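Local coordinates for Ketoacyl_synth_N domain-containing protein (PDB 6SMO), which probably contributes to 3-oxoacyl-[acyl-carrier-protein] synthase activity as a thiolase-fold subunit paired with a polyketide ketosynthase chain, at residues S207-E212 with Y250-K255; G281-E286 with Q355-Q360. One frame throughout, in Å; residues are numbered along the deposited sequence.

Overall arrangement
Contact 1 (207-212 with 250-255) and contact 2 (281-286 with 355-360) adjoin each other, their centres about 9 Å apart. Among the links between them, Ser207 OG lies 2.6 Å from Asn359 O, a probable hydrogen bond; Glu212 O lies 3.2 Å from Asp284 N, probably another; and the rings of Phe210 and Phe357 stack. Segment 207-212 therefore touches both segments of contact 2. Both contacts reach the same mixed sheet and lie on the same side of the chain's centre, contact 1 farther out (about 21 Å from that centre to its own, against about 16 Å). None of their residues belongs to the Val129, Ala130, Trp133 and Phe134 pocket that holds the polyketide-like pentaketone aldehyde.

Contact 1. Residues S207-E212 with Y250-K255; sequences SEVFGE and YFAPDK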
ATOM      1  N   SER C 207      -7.975 -24.906  -1.304  1.00 58.88           N
ATOM      2  CA  SER C 207      -8.738 -23.876  -0.551  1.00 57.55           C
ATOM      3  C   SER C 207      -9.689 -24.571   0.429  1.00 57.22           C
ATOM      4  O   SER C 207     -10.461 -25.442  -0.017  1.00 56.27           O
ATOM      5  CB  SER C 207      -9.480 -22.953  -1.487  1.00 56.60           C
ATOM      6  OG  SER C 207     -10.283 -22.030  -0.764  1.00 55.43           O
ATOM      7  N   GLU C 208      -9.624 -24.199   1.712  1.00 57.56           N
ATOM      8  CA  GLU C 208     -10.456 -24.777   2.804  1.00 58.31           C
ATOM      9  C   GLU C 208     -11.931 -24.425   2.577  1.00 57.10           C
ATOM     10  O   GLU C 208     -12.793 -25.208   3.022  1.00 58.35           O
ATOM     11  CB  GLU C 208      -9.980 -24.272   4.168  1.00 60.21           C
ATOM     12  CG  GLU C 208      -8.612 -24.799   4.567  1.00 62.38           C
ATOM     13  CD  GLU C 208      -8.070 -24.239   5.872  1.00 64.08           C
ATOM     14  OE1 GLU C 208      -6.855 -23.970   5.937  1.00 65.72           O
ATOM     15  OE2 GLU C 208      -8.865 -24.077   6.821  1.00 65.52           O
ATOM     16  N   VAL C 209     -12.205 -23.294   1.915  1.00 54.88           N
ATOM     17  CA  VAL C 209     -13.582 -22.783   1.639  1.00 54.55           C
ATOM     18  C   VAL C 209     -14.102 -23.407   0.337  1.00 54.05           C
ATOM     19  O   VAL C 209     -15.209 -23.976   0.366  1.00 53.41           O
ATOM     20  CB  VAL C 209     -13.610 -21.243   1.575  1.00 54.12           C
ATOM     21  CG1 VAL C 209     -15.008 -20.709   1.300  1.00 54.15           C
ATOM     22  CG2 VAL C 209     -13.046 -20.617   2.843  1.00 54.15           C
ATOM     23  N   PHE C 210     -13.335 -23.305  -0.754  1.00 53.39           N
ATOM     24  CA  PHE C 210     -13.785 -23.615  -2.140  1.00 53.58           C
ATOM     25  C   PHE C 210     -13.509 -25.086  -2.480  1.00 55.16           C
ATOM     26  O   PHE C 210     -14.461 -25.774  -2.906  1.00 56.48           O
ATOM     27  CB  PHE C 210     -13.150 -22.635  -3.129  1.00 52.58           C
ATOM     28  CG  PHE C 210     -13.708 -21.239  -3.021  1.00 51.54           C
ATOM     29  CD1 PHE C 210     -14.994 -20.957  -3.457  1.00 51.35           C
ATOM     30  CD2 PHE C 210     -12.966 -20.212  -2.457  1.00 50.84           C
ATOM     31  CE1 PHE C 210     -15.520 -19.680  -3.346  1.00 50.57           C
ATOM     32  CE2 PHE C 210     -13.493 -18.934  -2.348  1.00 50.40           C
ATOM     33  CZ  PHE C 210     -14.769 -18.670  -2.789  1.00 50.06           C
ATOM     34  N   GLY C 211     -12.268 -25.550  -2.305  1.00 55.44           N
ATOM     35  CA  GLY C 211     -11.868 -26.955  -2.533  1.00 56.27           C
ATOM     36  C   GLY C 211     -10.585 -27.073  -3.338  1.00 56.82           C
ATOM     37  O   GLY C 211      -9.701 -26.208  -3.177  1.00 55.28           O
ATOM     38  N   GLU C 212     -10.487 -28.114  -4.173  1.00 58.15           N
ATOM     39  CA  GLU C 212      -9.264 -28.481  -4.940  1.00 59.78           C
ATOM     40  C   GLU C 212      -9.106 -27.551  -6.149  1.00 59.99           C
ATOM     41  O   GLU C 212     -10.133 -27.065  -6.663  1.00 60.12           O
ATOM     42  CB  GLU C 212      -9.332 -29.942  -5.388  1.00 60.46           C
ATOM     43  CG  GLU C 212      -9.243 -30.933  -4.241  1.00 61.48           C
ATOM     44  CD  GLU C 212      -7.898 -30.969  -3.534  1.00 62.12           C
ATOM     45  OE1 GLU C 212      -7.886 -30.961  -2.287  1.00 62.74           O
ATOM     46  OE2 GLU C 212      -6.865 -31.009  -4.232  1.00 64.07           O
ATOM     47  N   TYR C 250     -17.231  -9.281  -0.991  1.00 38.39           N
ATOM     48  CA  TYR C 250     -17.639 -10.008   0.241  1.00 38.80           C
ATOM     49  C   TYR C 250     -16.607 -11.093   0.565  1.00 38.63           C
ATOM     50  O   TYR C 250     -15.668 -11.303  -0.229  1.00 38.07           O
ATOM     51  CB  TYR C 250     -19.044 -10.592   0.074  1.00 39.64           C
ATOM     52  CG  TYR C 250     -20.143  -9.562   0.042  1.00 40.73           C
ATOM     53  CD1 TYR C 250     -20.743  -9.110   1.206  1.00 41.33           C
ATOM     54  CD2 TYR C 250     -20.581  -9.027  -1.159  1.00 41.37           C
ATOM     55  CE1 TYR C 250     -21.751  -8.159   1.180  1.00 42.29           C
ATOM     56  CE2 TYR C 250     -21.587  -8.076  -1.205  1.00 42.08           C
ATOM     57  CZ  TYR C 250     -22.175  -7.640  -0.032  1.00 42.45           C
ATOM     58  OH  TYR C 250     -23.166  -6.702  -0.069  1.00 44.17           O
ATOM     59  N   PHE C 251     -16.786 -11.748   1.716  1.00 39.00           N
ATOM     60  CA  PHE C 251     -15.911 -12.824   2.250  1.00 39.25           C
ATOM     61  C   PHE C 251     -16.780 -13.986   2.743  1.00 40.00           C
ATOM     62  O   PHE C 251     -17.951 -13.756   3.106  1.00 39.70           O
ATOM     63  CB  PHE C 251     -15.022 -12.278   3.369  1.00 39.08           C
ATOM     64  CG  PHE C 251     -13.851 -13.159   3.723  1.00 39.21           C
ATOM     65  CD1 PHE C 251     -12.689 -13.130   2.967  1.00 39.15           C
ATOM     66  CD2 PHE C 251     -13.911 -14.021   4.808  1.00 39.55           C
ATOM     67  CE1 PHE C 251     -11.612 -13.942   3.290  1.00 39.55           C
ATOM     68  CE2 PHE C 251     -12.834 -14.832   5.128  1.00 39.90           C
ATOM     69  CZ  PHE C 251     -11.686 -14.792   4.370  1.00 39.89           C
ATOM     70  N   ALA C 252     -16.213 -15.197   2.745  1.00 40.72           N
ATOM     71  CA  ALA C 252     -16.856 -16.452   3.199  1.00 41.99           C
ATOM     72  C   ALA C 252     -15.903 -17.198   4.131  1.00 43.00           C
ATOM     73  O   ALA C 252     -14.980 -17.863   3.665  1.00 43.22           O
ATOM     74  CB  ALA C 252     -17.232 -17.293   2.003  1.00 41.93           C
ATOM     75  N   PRO C 253     -16.075 -17.096   5.471  1.00 44.37           N
ATOM     76  CA  PRO C 253     -15.204 -17.808   6.411  1.00 45.21           C
ATOM     77  C   PRO C 253     -15.347 -19.339   6.368  1.00 46.70           C
ATOM     78  O   PRO C 253     -14.385 -20.006   6.707  1.00 47.20           O
ATOM     79  CB  PRO C 253     -15.628 -17.264   7.785  1.00 45.37           C
ATOM     80  CG  PRO C 253     -17.047 -16.781   7.580  1.00 45.27           C
ATOM     81  CD  PRO C 253     -17.082 -16.269   6.156  1.00 44.62           C
ATOM     82  N   ASP C 254     -16.514 -19.852   5.958  1.00 48.20           N
ATOM     83  CA  ASP C 254     -16.815 -21.311   5.899  1.00 49.64           C
ATOM     84  C   ASP C 254     -17.641 -21.625   4.643  1.00 49.95           C
ATOM     85  O   ASP C 254     -18.008 -20.678   3.919  1.00 49.87           O
ATOM     86  CB  ASP C 254     -17.520 -21.778   7.175  1.00 50.97           C
ATOM     87  CG  ASP C 254     -18.868 -21.121   7.423  1.00 51.74           C
ATOM     88  OD1 ASP C 254     -19.045 -19.960   7.004  1.00 51.02           O
ATOM     89  OD2 ASP C 254     -19.732 -21.780   8.036  1.00 53.83           O
ATOM     90  N   LYS C 255     -17.914 -22.915   4.408  1.00 50.94           N
ATOM     91  CA  LYS C 255     -18.616 -23.443   3.204  1.00 51.92           C
ATOM     92  C   LYS C 255     -20.099 -23.045   3.221  1.00 51.71           C
ATOM     93  O   LYS C 255     -20.685 -22.940   2.126  1.00 51.13           O
ATOM     94  CB  LYS C 255     -18.481 -24.968   3.132  1.00 52.62           C
ATOM     95  CG  LYS C 255     -17.092 -25.479   2.772  1.00 53.06           C
ATOM     96  CD  LYS C 255     -17.014 -26.984   2.633  1.00 54.13           C
ATOM     97  CE  LYS C 255     -15.676 -27.461   2.110  1.00 54.57           C
ATOM     98  NZ  LYS C 255     -15.612 -28.940   2.036  1.00 55.21           N
TER
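Val209 has CG1 anti to its backbone N (chi1 -180°) and CG2 anti to its carbonyl carbon; this setting turns both methyls toward Ala252 O, CG2 at 3.5 Å and CG1 at 3.7 Å from that oxygen. CG1 also meets the methyl of Ala252, at 4.1 Å between CG1 and CB, while CG2 borders Pro253 O. On Lys255, CG stands anti to the carbonyl carbon (chi1 -72°) and the chain runs extended from there; CG passes 3.4 Å from Val209 O, and CE 3.8 Å from Glu208 O. No hydrogen bond links the segments, so the evidence is for van der Waals contact: a branched side chain against a backbone carbonyl, and lysine methylenes against two others. Val209 CG1 also sits 4.3 Å above the plane of the Phe210 ring, over its centre. The loop between helix 192-204 and strand 218-229, part of the ketoacyl synthase N-terminal family region, thus packs on the turn that leads from strand 242-251 into helix 255-261, where Asp254 is the N-cap and its OD1 bonds Thr257. Arg258 of that helix touches Phe210 and Ala252, and backbone bonds from Phe251 reach the neighbouring PKS_KS domain-containing chain.

Contact 2. Residues G281-E286 with Q355-Q360; sequences GIYDDE and QRFSNQ
Phe357 and Tyr283 meet where Tyr283 CD2 comes to the edge of the Phe357 ring, near its plane, 3.7 Å from CE1 of that ring; the two side chains run past each other in opposite directions. Ile282 CG2 covers one face of the tyrosine, 3.5 Å above the plane and offset toward the rim, while Asn359 OD1 lies at the edge by the phenol oxygen. Glu286 CB and Gln355 NE2 lie in the plane of the Phe357 ring at its edge, and Phe210 stacks on this ring. The Glu286 carboxylate is turned 68° from it and brings CD to 3.4 Å from Phe357 CZ; CG, anti to the backbone N (chi1 177°), lies 3.7 Å from the same CZ.

Two polar links join the segments. Tyr283 OH donates to Asn359 OD1 over 3.2 Å, on a lone pair in the carbonyl plane with a C=O...donor angle of 110°; Lys213 NZ is a second, weak partner of the phenol. Gln355 NE2 gives Glu286 OE2 a weak bond of 3.4 Å, the amide and carboxylate nearly coplanar. The carboxylate is gripped at both oxygens: OE1 takes Gly281 N on its syn lone pair at 2.8 Å, and OE2 also accepts from Asp280 N. Arg356, salt-bridged to Asp280, rests NH1 against Ile282 CG1 at 3.8 Å.

The two segments follow the ends of adjacent parallel strands, 275-278 and 351-356, joined by backbone bonding of Gln355 with Ile278. Segment 281-286 leads into helix 286-296, while Arg356 bonds Cys364 on the antiparallel strand 362-369.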
ATOM      1  N   GLY C 281     -12.280 -19.812 -12.453  1.00 45.49           N
ATOM      2  CA  GLY C 281     -11.666 -20.903 -13.234  1.00 45.76           C
ATOM      3  C   GLY C 281     -10.430 -21.491 -12.571  1.00 45.65           C
ATOM      4  O   GLY C 281      -9.667 -22.178 -13.278  1.00 46.05           O
ATOM      5  N   ILE C 282     -10.236 -21.242 -11.271  1.00 45.69           N
ATOM      6  CA  ILE C 282      -9.097 -21.784 -10.467  1.00 45.59           C
ATOM      7  C   ILE C 282      -9.510 -23.141  -9.884  1.00 46.07           C
ATOM      8  O   ILE C 282      -8.745 -24.112 -10.057  1.00 45.64           O
ATOM      9  CB  ILE C 282      -8.670 -20.796  -9.361  1.00 45.32           C
ATOM     10  CG1 ILE C 282      -8.248 -19.437  -9.927  1.00 45.61           C
ATOM     11  CG2 ILE C 282      -7.582 -21.400  -8.481  1.00 45.17           C
ATOM     12  CD1 ILE C 282      -6.997 -19.469 -10.782  1.00 45.77           C
ATOM     13  N   TYR C 283     -10.671 -23.194  -9.224  1.00 46.03           N
ATOM     14  CA  TYR C 283     -11.141 -24.343  -8.403  1.00 46.58           C
ATOM     15  C   TYR C 283     -12.218 -25.133  -9.158  1.00 47.62           C
ATOM     16  O   TYR C 283     -12.937 -24.548  -9.994  1.00 47.43           O
ATOM     17  CB  TYR C 283     -11.632 -23.844  -7.042  1.00 45.83           C
ATOM     18  CG  TYR C 283     -10.597 -23.064  -6.271  1.00 44.85           C
ATOM     19  CD1 TYR C 283      -9.646 -23.709  -5.495  1.00 44.76           C
ATOM     20  CD2 TYR C 283     -10.546 -21.681  -6.335  1.00 43.97           C
ATOM     21  CE1 TYR C 283      -8.683 -23.001  -4.794  1.00 44.19           C
ATOM     22  CE2 TYR C 283      -9.592 -20.956  -5.640  1.00 43.24           C
ATOM     23  CZ  TYR C 283      -8.655 -21.620  -4.865  1.00 43.30           C
ATOM     24  OH  TYR C 283      -7.711 -20.914  -4.178  1.00 42.56           O
ATOM     25  N   ASP C 284     -12.322 -26.429  -8.844  1.00 49.09           N
ATOM     26  CA  ASP C 284     -13.158 -27.431  -9.560  1.00 50.41           C
ATOM     27  C   ASP C 284     -14.647 -27.195  -9.273  1.00 50.68           C
ATOM     28  O   ASP C 284     -15.450 -27.290 -10.222  1.00 50.19           O
ATOM     29  CB  ASP C 284     -12.773 -28.859  -9.160  1.00 51.39           C
ATOM     30  CG  ASP C 284     -11.353 -29.254  -9.532  1.00 52.08           C
ATOM     31  OD1 ASP C 284     -10.540 -28.347  -9.798  1.00 52.30           O
ATOM     32  OD2 ASP C 284     -11.071 -30.469  -9.548  1.00 53.26           O
ATOM     33  N   ASP C 285     -14.995 -26.901  -8.015  1.00 51.15           N
ATOM     34  CA  ASP C 285     -16.391 -26.929  -7.496  1.00 52.01           C
ATOM     35  C   ASP C 285     -17.160 -25.658  -7.883  1.00 51.89           C
ATOM     36  O   ASP C 285     -18.384 -25.639  -7.654  1.00 51.76           O
ATOM     37  CB  ASP C 285     -16.402 -27.119  -5.976  1.00 52.33           C
ATOM     38  CG  ASP C 285     -15.812 -28.440  -5.510  1.00 52.93           C
ATOM     39  OD1 ASP C 285     -15.916 -29.429  -6.264  1.00 52.65           O
ATOM     40  OD2 ASP C 285     -15.251 -28.469  -4.397  1.00 53.20           O
ATOM     41  N   GLU C 286     -16.485 -24.648  -8.447  1.00 52.35           N
ATOM     42  CA  GLU C 286     -17.070 -23.318  -8.780  1.00 52.56           C
ATOM     43  C   GLU C 286     -18.358 -23.484  -9.597  1.00 53.12           C
ATOM     44  O   GLU C 286     -19.382 -22.896  -9.194  1.00 53.33           O
ATOM     45  CB  GLU C 286     -16.067 -22.461  -9.558  1.00 52.68           C
ATOM     46  CG  GLU C 286     -16.630 -21.116  -9.989  1.00 52.25           C
ATOM     47  CD  GLU C 286     -15.612 -20.151 -10.573  1.00 51.86           C
ATOM     48  OE1 GLU C 286     -14.553 -20.617 -11.040  1.00 51.28           O
ATOM     49  OE2 GLU C 286     -15.884 -18.933 -10.559  1.00 51.54           O
ATOM     50  N   GLN C 355     -16.432 -12.815 -12.230  1.00 41.82           N
ATOM     51  CA  GLN C 355     -16.294 -13.246 -10.813  1.00 42.11           C
ATOM     52  C   GLN C 355     -14.867 -13.745 -10.569  1.00 41.81           C
ATOM     53  O   GLN C 355     -14.307 -14.412 -11.463  1.00 40.83           O
ATOM     54  CB  GLN C 355     -17.305 -14.343 -10.474  1.00 42.76           C
ATOM     55  CG  GLN C 355     -17.455 -14.582  -8.977  1.00 43.30           C
ATOM     56  CD  GLN C 355     -18.426 -15.691  -8.656  1.00 43.98           C
ATOM     57  OE1 GLN C 355     -19.413 -15.494  -7.951  1.00 44.81           O
ATOM     58  NE2 GLN C 355     -18.152 -16.877  -9.176  1.00 44.23           N
ATOM     59  N   ARG C 356     -14.312 -13.412  -9.400  1.00 41.55           N
ATOM     60  CA  ARG C 356     -13.030 -13.953  -8.875  1.00 41.53           C
ATOM     61  C   ARG C 356     -13.172 -14.174  -7.366  1.00 41.10           C
ATOM     62  O   ARG C 356     -13.994 -13.478  -6.742  1.00 40.77           O
ATOM     63  CB  ARG C 356     -11.869 -12.997  -9.168  1.00 41.51           C
ATOM     64  CG  ARG C 356     -11.179 -13.238 -10.504  1.00 41.94           C
ATOM     65  CD  ARG C 356      -9.675 -13.333 -10.343  1.00 41.75           C
ATOM     66  NE  ARG C 356      -9.288 -14.539  -9.618  1.00 41.99           N
ATOM     67  CZ  ARG C 356      -8.072 -14.792  -9.139  1.00 41.80           C
ATOM     68  NH1 ARG C 356      -7.841 -15.927  -8.499  1.00 42.87           N
ATOM     69  NH2 ARG C 356      -7.091 -13.917  -9.289  1.00 41.32           N
ATOM     70  N   PHE C 357     -12.406 -15.113  -6.809  1.00 41.30           N
ATOM     71  CA  PHE C 357     -12.320 -15.350  -5.344  1.00 41.33           C
ATOM     72  C   PHE C 357     -10.957 -15.947  -4.983  1.00 40.93           C
ATOM     73  O   PHE C 357     -10.293 -16.545  -5.852  1.00 42.24           O
ATOM     74  CB  PHE C 357     -13.491 -16.206  -4.851  1.00 42.02           C
ATOM     75  CG  PHE C 357     -13.915 -17.355  -5.731  1.00 42.39           C
ATOM     76  CD1 PHE C 357     -13.240 -18.565  -5.691  1.00 42.66           C
ATOM     77  CD2 PHE C 357     -15.027 -17.247  -6.551  1.00 42.90           C
ATOM     78  CE1 PHE C 357     -13.649 -19.631  -6.479  1.00 43.59           C
ATOM     79  CE2 PHE C 357     -15.434 -18.312  -7.339  1.00 43.63           C
ATOM     80  CZ  PHE C 357     -14.744 -19.502  -7.301  1.00 43.93           C
ATOM     81  N   SER C 358     -10.566 -15.770  -3.718  1.00 39.04           N
ATOM     82  CA  SER C 358      -9.225 -16.091  -3.166  1.00 39.01           C
ATOM     83  C   SER C 358      -9.238 -17.470  -2.499  1.00 39.64           C
ATOM     84  O   SER C 358     -10.322 -18.081  -2.412  1.00 39.75           O
ATOM     85  CB  SER C 358      -8.786 -15.029  -2.195  1.00 38.37           C
ATOM     86  OG  SER C 358      -9.544 -15.100  -0.996  1.00 38.01           O
ATOM     87  N   ASN C 359      -8.067 -17.921  -2.040  1.00 40.05           N
ATOM     88  CA  ASN C 359      -7.869 -19.201  -1.312  1.00 40.94           C
ATOM     89  C   ASN C 359      -8.484 -19.091   0.088  1.00 41.50           C
ATOM     90  O   ASN C 359      -9.107 -20.075   0.535  1.00 42.13           O
ATOM     91  CB  ASN C 359      -6.385 -19.571  -1.234  1.00 41.40           C
ATOM     92  CG  ASN C 359      -6.153 -20.992  -0.767  1.00 42.13           C
ATOM     93  OD1 ASN C 359      -6.336 -21.939  -1.529  1.00 43.62           O
ATOM     94  ND2 ASN C 359      -5.738 -21.151   0.479  1.00 42.28           N
ATOM     95  N   GLN C 360      -8.316 -17.939   0.747  1.00 42.12           N
ATOM     96  CA  GLN C 360      -8.762 -17.687   2.147  1.00 42.79           C
ATOM     97  C   GLN C 360     -10.292 -17.576   2.202  1.00 42.54           C
ATOM     98  O   GLN C 360     -10.857 -17.853   3.281  1.00 42.21           O
ATOM     99  CB  GLN C 360      -8.088 -16.433   2.706  1.00 43.40           C
ATOM    100  CG  GLN C 360      -6.597 -16.609   2.962  1.00 44.29           C
ATOM    101  CD  GLN C 360      -6.316 -17.544   4.112  1.00 45.53           C
ATOM    102  OE1 GLN C 360      -5.760 -18.626   3.934  1.00 46.55           O
ATOM    103  NE2 GLN C 360      -6.711 -17.136   5.307  1.00 46.36           N
TER